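Protein DltD (Streptococcus thermophilus LMG 18311, PDB 7DXM) probably takes part in lipoteichoic acid D-alanylation, as an O-acyltransfer protein of the dlt operon that belongs to the SGNH-hydrolase clan. Local coordinates at residues Gly96-Val101 against Ser284-Ile289; Ser264-Gln269 against Asp311-Lys316; Glu10-Val15 against Ala199-Lys204. One frame throughout, in Å; residues are numbered along the deposited sequence.

Contact 1. Residues Gly96-Val101 against Ser284-Ile289; sequences GTAVYV and SNTNVI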
loop_
_atom_site.group_PDB
_atom_site.type_symbol
_atom_site.label_atom_id
_atom_site.label_comp_id
_atom_site.label_asym_id
_atom_site.label_seq_id
_atom_site.Cartn_x
_atom_site.Cartn_y
_atom_site.Cartn_z
ATOM N N GLY A 96 -1.602 -16.225 -4.923
ATOM C CA GLY A 96 -0.486 -15.389 -5.301
ATOM C C GLY A 96 0.385 -14.975 -4.123
ATOM O O GLY A 96 0.191 -15.387 -2.985
ATOM N N THR A 97 1.370 -14.136 -4.414
ATOM C CA THR A 97 2.202 -13.606 -3.339
ATOM C C THR A 97 2.288 -12.089 -3.490
ATOM O O THR A 97 2.362 -11.569 -4.603
ATOM C CB THR A 97 3.641 -14.299 -3.273
ATOM O OG1 THR A 97 4.147 -14.567 -4.587
ATOM C CG2 THR A 97 3.621 -15.651 -2.501
ATOM N N ALA A 98 2.233 -11.374 -2.371
ATOM C CA ALA A 98 2.039 -9.933 -2.411
ATOM C C ALA A 98 2.755 -9.280 -1.240
ATOM O O ALA A 98 2.884 -9.880 -0.164
ATOM C CB ALA A 98 0.549 -9.579 -2.366
ATOM N N VAL A 99 3.217 -8.042 -1.454
ATOM C CA VAL A 99 3.768 -7.221 -0.373
ATOM C C VAL A 99 2.751 -6.141 -0.057
ATOM O O VAL A 99 2.176 -5.549 -0.968
ATOM C CB VAL A 99 5.119 -6.583 -0.747
ATOM C CG1 VAL A 99 5.620 -5.694 0.368
ATOM C CG2 VAL A 99 6.101 -7.643 -1.071
ATOM N N TYR A 100 2.523 -5.878 1.221
ATOM C CA TYR A 100 1.552 -4.853 1.589
ATOM C C TYR A 100 2.093 -4.015 2.736
ATOM O O TYR A 100 2.122 -4.479 3.880
ATOM C CB TYR A 100 0.217 -5.472 1.969
ATOM C CG TYR A 100 -0.889 -4.450 2.094
ATOM C CD1 TYR A 100 -1.023 -3.669 3.237
ATOM C CD2 TYR A 100 -1.810 -4.270 1.062
ATOM C CE1 TYR A 100 -2.048 -2.747 3.349
ATOM C CE2 TYR A 100 -2.838 -3.352 1.162
ATOM C CZ TYR A 100 -2.962 -2.591 2.314
ATOM O OH TYR A 100 -3.979 -1.659 2.431
ATOM N N VAL A 101 2.498 -2.781 2.435
ATOM C CA VAL A 101 2.967 -1.852 3.456
ATOM C C VAL A 101 1.751 -1.267 4.154
ATOM O O VAL A 101 0.868 -0.694 3.506
ATOM C CB VAL A 101 3.824 -0.737 2.850
ATOM C CG1 VAL A 101 4.564 -0.027 3.947
ATOM C CG2 VAL A 101 4.754 -1.285 1.798
ATOM N N SER A 284 -8.993 -14.869 -1.725
ATOM C CA SER A 284 -8.166 -15.163 -2.895
ATOM C C SER A 284 -6.994 -16.089 -2.594
ATOM O O SER A 284 -6.213 -16.398 -3.505
ATOM C CB SER A 284 -7.648 -13.873 -3.530
ATOM O OG SER A 284 -8.585 -13.326 -4.449
ATOM N N ASN A 285 -6.878 -16.556 -1.350
ATOM C CA ASN A 285 -5.769 -17.392 -0.887
ATOM C C ASN A 285 -4.420 -16.782 -1.289
ATOM O O ASN A 285 -3.594 -17.385 -1.983
ATOM C CB ASN A 285 -5.913 -18.834 -1.394
ATOM C CG ASN A 285 -4.887 -19.795 -0.758
ATOM O OD1 ASN A 285 -4.658 -19.792 0.472
ATOM N ND2 ASN A 285 -4.252 -20.612 -1.607
ATOM N N THR A 286 -4.203 -15.556 -0.838
ATOM C CA THR A 286 -2.987 -14.843 -1.174
ATOM C C THR A 286 -2.034 -14.859 0.008
ATOM O O THR A 286 -2.449 -14.734 1.168
ATOM C CB THR A 286 -3.286 -13.407 -1.583
ATOM O OG1 THR A 286 -4.108 -13.427 -2.755
ATOM C CG2 THR A 286 -1.978 -12.650 -1.860
ATOM N N ASN A 287 -0.758 -15.021 -0.290
ATOM C CA ASN A 287 0.261 -15.067 0.737
ATOM C C ASN A 287 1.013 -13.735 0.736
ATOM O O ASN A 287 1.674 -13.372 -0.248
ATOM C CB ASN A 287 1.179 -16.260 0.518
ATOM C CG ASN A 287 2.076 -16.489 1.685
ATOM O OD1 ASN A 287 1.675 -16.282 2.838
ATOM N ND2 ASN A 287 3.315 -16.882 1.407
ATOM N N VAL A 288 0.897 -13.009 1.840
ATOM C CA VAL A 288 1.297 -11.616 1.902
ATOM C C VAL A 288 2.313 -11.471 3.007
ATOM O O VAL A 288 2.228 -12.162 4.027
ATOM C CB VAL A 288 0.091 -10.696 2.170
ATOM C CG1 VAL A 288 0.479 -9.275 1.958
ATOM C CG2 VAL A 288 -1.097 -11.071 1.282
ATOM N N ILE A 289 3.280 -10.588 2.802
ATOM C CA ILE A 289 4.124 -10.084 3.878
ATOM C C ILE A 289 3.757 -8.622 4.087
ATOM O O ILE A 289 3.728 -7.833 3.129
ATOM C CB ILE A 289 5.625 -10.265 3.577
ATOM C CG1 ILE A 289 6.464 -9.792 4.756
ATOM C CG2 ILE A 289 6.065 -9.558 2.286
ATOM C CD1 ILE A 289 7.952 -10.031 4.558
#

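Contact 2. Residues Ser264-Gln269 against Asp311-Lys316; sequences SYEVSQ and DATVSK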
loop_
_atom_site.group_PDB
_atom_site.type_symbol
_atom_site.label_atom_id
_atom_site.label_comp_id
_atom_site.label_asym_id
_atom_site.label_seq_id
_atom_site.Cartn_x
_atom_site.Cartn_y
_atom_site.Cartn_z
ATOM N N SER A 264 -2.491 10.808 17.592
ATOM C CA SER A 264 -2.520 9.363 17.780
ATOM C C SER A 264 -2.956 8.657 16.492
ATOM O O SER A 264 -3.653 9.235 15.650
ATOM C CB SER A 264 -3.454 9.000 18.929
ATOM O OG SER A 264 -3.804 7.633 18.899
ATOM N N TYR A 265 -2.529 7.397 16.339
ATOM C CA TYR A 265 -2.976 6.513 15.265
ATOM C C TYR A 265 -3.763 5.307 15.790
ATOM O O TYR A 265 -3.926 4.310 15.067
ATOM C CB TYR A 265 -1.781 6.036 14.453
ATOM C CG TYR A 265 -0.960 7.145 13.885
ATOM C CD1 TYR A 265 -1.533 8.080 13.048
ATOM C CD2 TYR A 265 0.402 7.244 14.149
ATOM C CE1 TYR A 265 -0.779 9.106 12.494
ATOM C CE2 TYR A 265 1.167 8.269 13.598
ATOM C CZ TYR A 265 0.561 9.199 12.767
ATOM O OH TYR A 265 1.263 10.228 12.177
ATOM N N GLU A 266 -4.245 5.378 17.039
ATOM C CA GLU A 266 -4.833 4.230 17.715
ATOM C C GLU A 266 -6.316 4.078 17.454
ATOM O O GLU A 266 -6.854 2.976 17.611
ATOM C CB GLU A 266 -4.630 4.338 19.214
ATOM C CG GLU A 266 -3.238 3.993 19.688
ATOM C CD GLU A 266 -3.172 3.850 21.211
ATOM O OE1 GLU A 266 -2.231 4.423 21.803
ATOM O OE2 GLU A 266 -4.056 3.178 21.806
ATOM N N VAL A 267 -6.999 5.155 17.081
ATOM C CA VAL A 267 -8.396 5.087 16.673
ATOM C C VAL A 267 -8.472 5.501 15.211
ATOM O O VAL A 267 -7.989 6.585 14.839
ATOM C CB VAL A 267 -9.289 5.975 17.545
ATOM C CG1 VAL A 267 -10.727 5.546 17.402
ATOM C CG2 VAL A 267 -8.840 5.896 18.976
ATOM N N SER A 268 -9.058 4.633 14.384
ATOM C CA SER A 268 -9.199 4.922 12.969
ATOM C C SER A 268 -10.203 3.969 12.349
ATOM O O SER A 268 -10.302 2.807 12.748
ATOM C CB SER A 268 -7.870 4.790 12.250
ATOM O OG SER A 268 -8.022 5.250 10.927
ATOM N N GLN A 269 -10.952 4.473 11.365
ATOM C CA GLN A 269 -11.775 3.567 10.569
ATOM C C GLN A 269 -10.916 2.702 9.662
ATOM O O GLN A 269 -11.399 1.683 9.141
ATOM C CB GLN A 269 -12.788 4.354 9.730
ATOM C CG GLN A 269 -14.073 4.716 10.456
ATOM C CD GLN A 269 -15.088 5.356 9.526
ATOM O OE1 GLN A 269 -14.911 6.507 9.074
ATOM N NE2 GLN A 269 -16.159 4.603 9.218
ATOM N N ASP A 311 3.934 2.502 19.150
ATOM C CA ASP A 311 4.132 1.106 19.514
ATOM C C ASP A 311 2.801 0.413 19.796
ATOM O O ASP A 311 2.593 -0.740 19.392
ATOM C CB ASP A 311 5.083 1.019 20.712
ATOM C CG ASP A 311 6.538 1.409 20.358
ATOM O OD1 ASP A 311 6.907 1.393 19.153
ATOM O OD2 ASP A 311 7.322 1.716 21.295
ATOM N N ALA A 312 1.872 1.113 20.446
ATOM C CA ALA A 312 0.545 0.542 20.680
ATOM C C ALA A 312 -0.232 0.374 19.375
ATOM O O ALA A 312 -0.970 -0.610 19.201
ATOM C CB ALA A 312 -0.235 1.417 21.660
ATOM N N THR A 313 -0.074 1.332 18.449
ATOM C CA THR A 313 -0.691 1.219 17.128
ATOM C C THR A 313 -0.208 -0.026 16.412
ATOM O O THR A 313 -1.021 -0.851 15.958
ATOM C CB THR A 313 -0.385 2.455 16.282
ATOM O OG1 THR A 313 -0.574 3.644 17.044
ATOM C CG2 THR A 313 -1.260 2.487 15.059
ATOM N N VAL A 314 1.115 -0.150 16.299
ATOM C CA VAL A 314 1.728 -1.304 15.659
ATOM C C VAL A 314 1.231 -2.589 16.312
ATOM O O VAL A 314 0.891 -3.562 15.626
ATOM C CB VAL A 314 3.264 -1.170 15.716
ATOM C CG1 VAL A 314 3.954 -2.403 15.150
ATOM C CG2 VAL A 314 3.702 0.062 14.970
ATOM N N SER A 315 1.153 -2.599 17.648
ATOM C CA SER A 315 0.697 -3.777 18.372
ATOM C C SER A 315 -0.720 -4.158 17.974
ATOM O O SER A 315 -1.016 -5.343 17.797
ATOM C CB SER A 315 0.788 -3.515 19.877
ATOM O OG SER A 315 2.061 -2.990 20.215
ATOM N N LYS A 316 -1.613 -3.172 17.835
ATOM C CA LYS A 316 -3.009 -3.484 17.498
ATOM C C LYS A 316 -3.142 -3.936 16.045
ATOM O O LYS A 316 -3.933 -4.843 15.717
ATOM C CB LYS A 316 -3.877 -2.263 17.775
ATOM C CG LYS A 316 -5.355 -2.420 17.522
ATOM C CD LYS A 316 -5.971 -1.014 17.631
ATOM C CE LYS A 316 -7.471 -0.985 17.434
ATOM N NZ LYS A 316 -7.923 0.429 17.534
#

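Contact 3. Residues Glu10-Val15 against Ala199-Lys204; sequences EKRSAV and ANYDKK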
loop_
_atom_site.group_PDB
_atom_site.type_symbol
_atom_site.label_atom_id
_atom_site.label_comp_id
_atom_site.label_asym_id
_atom_site.label_seq_id
_atom_site.Cartn_x
_atom_site.Cartn_y
_atom_site.Cartn_z
ATOM N N GLU A 10 5.829 -3.484 -19.601
ATOM C CA GLU A 10 5.461 -3.835 -18.234
ATOM C C GLU A 10 6.484 -3.306 -17.242
ATOM O O GLU A 10 6.109 -2.771 -16.199
ATOM C CB GLU A 10 5.269 -5.345 -18.118
ATOM C CG GLU A 10 4.200 -5.797 -19.103
ATOM C CD GLU A 10 3.973 -7.275 -19.140
ATOM O OE1 GLU A 10 4.791 -8.031 -18.593
ATOM O OE2 GLU A 10 2.971 -7.691 -19.742
ATOM N N LYS A 11 7.775 -3.401 -17.562
ATOM C CA LYS A 11 8.799 -2.869 -16.665
ATOM C C LYS A 11 8.567 -1.391 -16.354
ATOM O O LYS A 11 8.719 -0.965 -15.199
ATOM C CB LYS A 11 10.195 -3.082 -17.264
ATOM C CG LYS A 11 10.756 -4.454 -16.956
ATOM C CD LYS A 11 11.803 -4.906 -17.947
ATOM C CE LYS A 11 13.105 -4.148 -17.773
ATOM N NZ LYS A 11 14.111 -4.508 -18.819
ATOM N N ARG A 12 8.201 -0.592 -17.363
ATOM C CA ARG A 12 7.948 0.821 -17.098
ATOM C C ARG A 12 6.567 1.074 -16.499
ATOM O O ARG A 12 6.383 2.079 -15.801
ATOM C CB ARG A 12 8.139 1.639 -18.375
ATOM C CG ARG A 12 9.600 2.021 -18.646
ATOM C CD ARG A 12 9.920 2.258 -20.120
ATOM N NE ARG A 12 11.354 2.089 -20.393
ATOM C CZ ARG A 12 11.937 0.915 -20.650
ATOM N NH1 ARG A 12 11.193 -0.191 -20.669
ATOM N NH2 ARG A 12 13.257 0.844 -20.882
ATOM N N SER A 13 5.591 0.196 -16.743
ATOM C CA SER A 13 4.327 0.338 -16.031
ATOM C C SER A 13 4.509 0.048 -14.544
ATOM O O SER A 13 3.796 0.601 -13.693
ATOM C CB SER A 13 3.280 -0.589 -16.655
ATOM O OG SER A 13 2.045 -0.551 -15.960
ATOM N N ALA A 14 5.486 -0.795 -14.216
ATOM C CA ALA A 14 5.630 -1.286 -12.858
ATOM C C ALA A 14 6.092 -0.211 -11.900
ATOM O O ALA A 14 6.007 -0.422 -10.689
ATOM C CB ALA A 14 6.588 -2.480 -12.822
ATOM N N VAL A 15 6.570 0.923 -12.400
ATOM C CA VAL A 15 7.094 1.961 -11.523
ATOM C C VAL A 15 6.580 3.320 -11.961
ATOM O O VAL A 15 7.198 4.341 -11.638
ATOM C CB VAL A 15 8.639 1.981 -11.488
ATOM C CG1 VAL A 15 9.228 0.844 -10.611
ATOM C CG2 VAL A 15 9.169 1.920 -12.875
ATOM N N ALA A 199 8.523 8.409 -17.393
ATOM C CA ALA A 199 9.974 8.265 -17.490
ATOM C C ALA A 199 10.577 7.763 -16.180
ATOM O O ALA A 199 11.807 7.646 -16.069
ATOM C CB ALA A 199 10.631 9.589 -17.912
ATOM N N ASN A 200 9.728 7.429 -15.204
ATOM C CA ASN A 200 10.221 7.020 -13.900
ATOM C C ASN A 200 11.204 5.854 -13.997
ATOM O O ASN A 200 12.269 5.892 -13.374
ATOM C CB ASN A 200 9.047 6.684 -12.998
ATOM C CG ASN A 200 8.578 7.874 -12.236
ATOM O OD1 ASN A 200 9.189 8.941 -12.319
ATOM N ND2 ASN A 200 7.498 7.713 -11.479
ATOM N N TYR A 201 10.887 4.819 -14.781
ATOM C CA TYR A 201 11.841 3.712 -14.908
ATOM C C TYR A 201 13.135 4.148 -15.578
ATOM O O TYR A 201 14.225 3.782 -15.132
ATOM C CB TYR A 201 11.236 2.582 -15.718
ATOM C CG TYR A 201 12.091 1.345 -15.772
ATOM C CD1 TYR A 201 12.071 0.427 -14.723
ATOM C CD2 TYR A 201 12.901 1.080 -16.868
ATOM C CE1 TYR A 201 12.822 -0.714 -14.762
ATOM C CE2 TYR A 201 13.668 -0.066 -16.908
ATOM C CZ TYR A 201 13.621 -0.959 -15.849
ATOM O OH TYR A 201 14.380 -2.105 -15.861
ATOM N N ASP A 202 13.026 4.888 -16.684
ATOM C CA ASP A 202 14.208 5.310 -17.419
ATOM C C ASP A 202 15.034 6.302 -16.632
ATOM O O ASP A 202 16.259 6.296 -16.749
ATOM C CB ASP A 202 13.812 5.918 -18.761
ATOM C CG ASP A 202 13.396 4.870 -19.755
ATOM O OD1 ASP A 202 13.920 3.735 -19.638
ATOM O OD2 ASP A 202 12.567 5.171 -20.653
ATOM N N LYS A 203 14.407 7.142 -15.816
ATOM C CA LYS A 203 15.148 8.238 -15.214
ATOM C C LYS A 203 15.469 8.061 -13.736
ATOM O O LYS A 203 16.388 8.728 -13.245
ATOM C CB LYS A 203 14.395 9.565 -15.412
ATOM C CG LYS A 203 14.381 10.047 -16.853
ATOM C CD LYS A 203 13.713 11.399 -16.970
ATOM C CE LYS A 203 13.792 11.891 -18.412
ATOM N NZ LYS A 203 12.969 13.113 -18.700
ATOM N N LYS A 204 14.758 7.183 -13.023
ATOM C CA LYS A 204 14.915 7.016 -11.585
ATOM C C LYS A 204 15.196 5.569 -11.179
ATOM O O LYS A 204 15.346 5.294 -9.975
ATOM C CB LYS A 204 13.667 7.563 -10.859
ATOM C CG LYS A 204 13.317 8.978 -11.340
ATOM C CD LYS A 204 12.073 9.613 -10.727
ATOM C CE LYS A 204 12.162 11.156 -10.824
ATOM N NZ LYS A 204 12.539 11.876 -9.548
#

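Contact 1. Residues Gly96-Val101 against Ser284-Ile289
N287 and I289 each reach segment 96-101 with both their backbone groups, which makes this a parallel beta pairing of the usual staggered kind. N287 N bonds to G96 O at 2.9 Å, and N287 O receives A98 N at 3.0 Å. Two residues on, the pattern repeats: I289 N binds A98 O at 3.1 Å and I289 O takes Y100 N at 3.0 Å. Alpha-hydrogen contacts fill in between, such as T97 CA to N287 O and V288 CA to A98 O.

Apolar contacts lie on both faces of the sheet. On one, T97 CG2 meets N287 CB obliquely at 3.9 Å, and V99 and I289 lie side by side, touching through CG2 and CG2. Helix 351-365 covers this face, where F363 meets N287 and I289. On the other, V288 CG1, anti to its backbone N (chi1 -169°), reaches Y100 CB at 3.8 Å, and T286 CG2 approaches A98 CB at 4.0 Å. F281 of helix 270-283 packs on this side. The branched valine and isoleucine suit the extended chain, while A98 also packs against F43 of strand 39-43.

Polar groups gather just before strand 287-292. N285 ends helix 270-283 in a Schellman motif with positive phi, which asparagine tolerates well; its ND2 binds N95 OD1, and T286 OG1 binds L93 O. Farther along, Y100 OH is hydrogen-bonded with S79 OG.

The chemistry implies a buried junction inside the parallel sheet, consistent with the SGNH-hydrolase clan: the ladder satisfies backbone groups facing across, while largely apolar groups, with polar T97 and N287 at one end, line the faces.

Contact 2. Residues Ser264-Gln269 against Asp311-Lys316
The carboxylate of E266 touches A312 through one oxygen, OE1 lying 3.6 Å from A312 CB, while Y265 meets T313 with its CB and leads its ring away from residues 311-316; its side chain also touches Q105, T108 and M309. The third flat group is the peptide after E266, whose carbonyl oxygen is met almost head-on by the ammonium of K316: NZ to E266 O is 2.8 Å, with a C=O...N angle of 171°.

T313 wedges between the two loop residues. Its OG1 lies beside the backbone N (chi1 -45°), which leaves CG2 anti to that N and 3.6 Å from Y265 CB. OG1 sits 3.8 Å from E266 CG while bonding back to M309 O within its own helix. A threonine suits this place because its methyl can face the loop while its hydroxyl is satisfied by the helix.

K316 needs its full length, every torsion being extended, to bring NZ from helix 307-322 to the loop. NZ also binds Y387 O and makes cation-pi contacts with Y271 and W384.

E266 OE2 stays 6.4 Å from K316 NZ, short of a salt bridge. The chemistry suggests that the lysine charge is probably stabilised by the carbonyls of E266 and Y387 and by the rings of Y271 and W384, tying the loop to helix 307-322.

Contact 3. Residues Glu10-Val15 against Ala199-Lys204
R12 runs across the ring-bearing side chain of Y201 at about a right angle and ends on D202. Its CB is 4.2 Å from Y201 CB; the next carbon, CG, comes to 3.4 Å from that same Y201 CB. CD passes near D202 OD2. The chain is extended from CG to NE, and NE bonds D202 OD1 at 3.1 Å, with a weak second bond to OD2. CZ lies against Y201 CD2, which sits over the centre of one guanidinium face; the two planes are 60° apart. At the tip, R12 NH2 meets the syn lone pair of D202 OD1 at 3.2 Å, so one carboxylate oxygen is gripped side-on by two nitrogens. NH2 also forms a salt bridge with E8, a second acid that probably helps fix the guanidinium.

Y201 is wedged among neighbours. V15 CG2 lies at its ring edge and 3.6 Å from its CB, K11 CB lies over one face near the rim, and K11 CE approaches OH. The tyrosine suits this place because it offers a broad apolar surface to aliphatic stems. N200 ND2 adds a weak bond to V15 O.

A side-on arginine-aspartate salt bridge beside an aromatic ring thus joins helix 7-13 and the turn after it to short helix 200-204, away from the central parallel sheet, in a fold consistent with the SGNH clan.

Contact 1 lies nearest the centre of the chain and pairs two neighbouring strands of the central sheet, so backbone hydrogen bonds and aliphatic side chains do the work. Contacts 2 and 3 sit farther out, on opposite sides of the chain's centre, their own centres about 34 Å apart. Contact 2, also buried, joins a loop to a helix and relies on a lysine reaching a carbonyl; contact 3, only partly buried, joins a helix and the turn after it to a short helix with a charged pair and a tyrosine. Contacts 1 and 2 both border helix 270-283, which starts just after the loop of contact 2 and leads into strand 287-292 of contact 1.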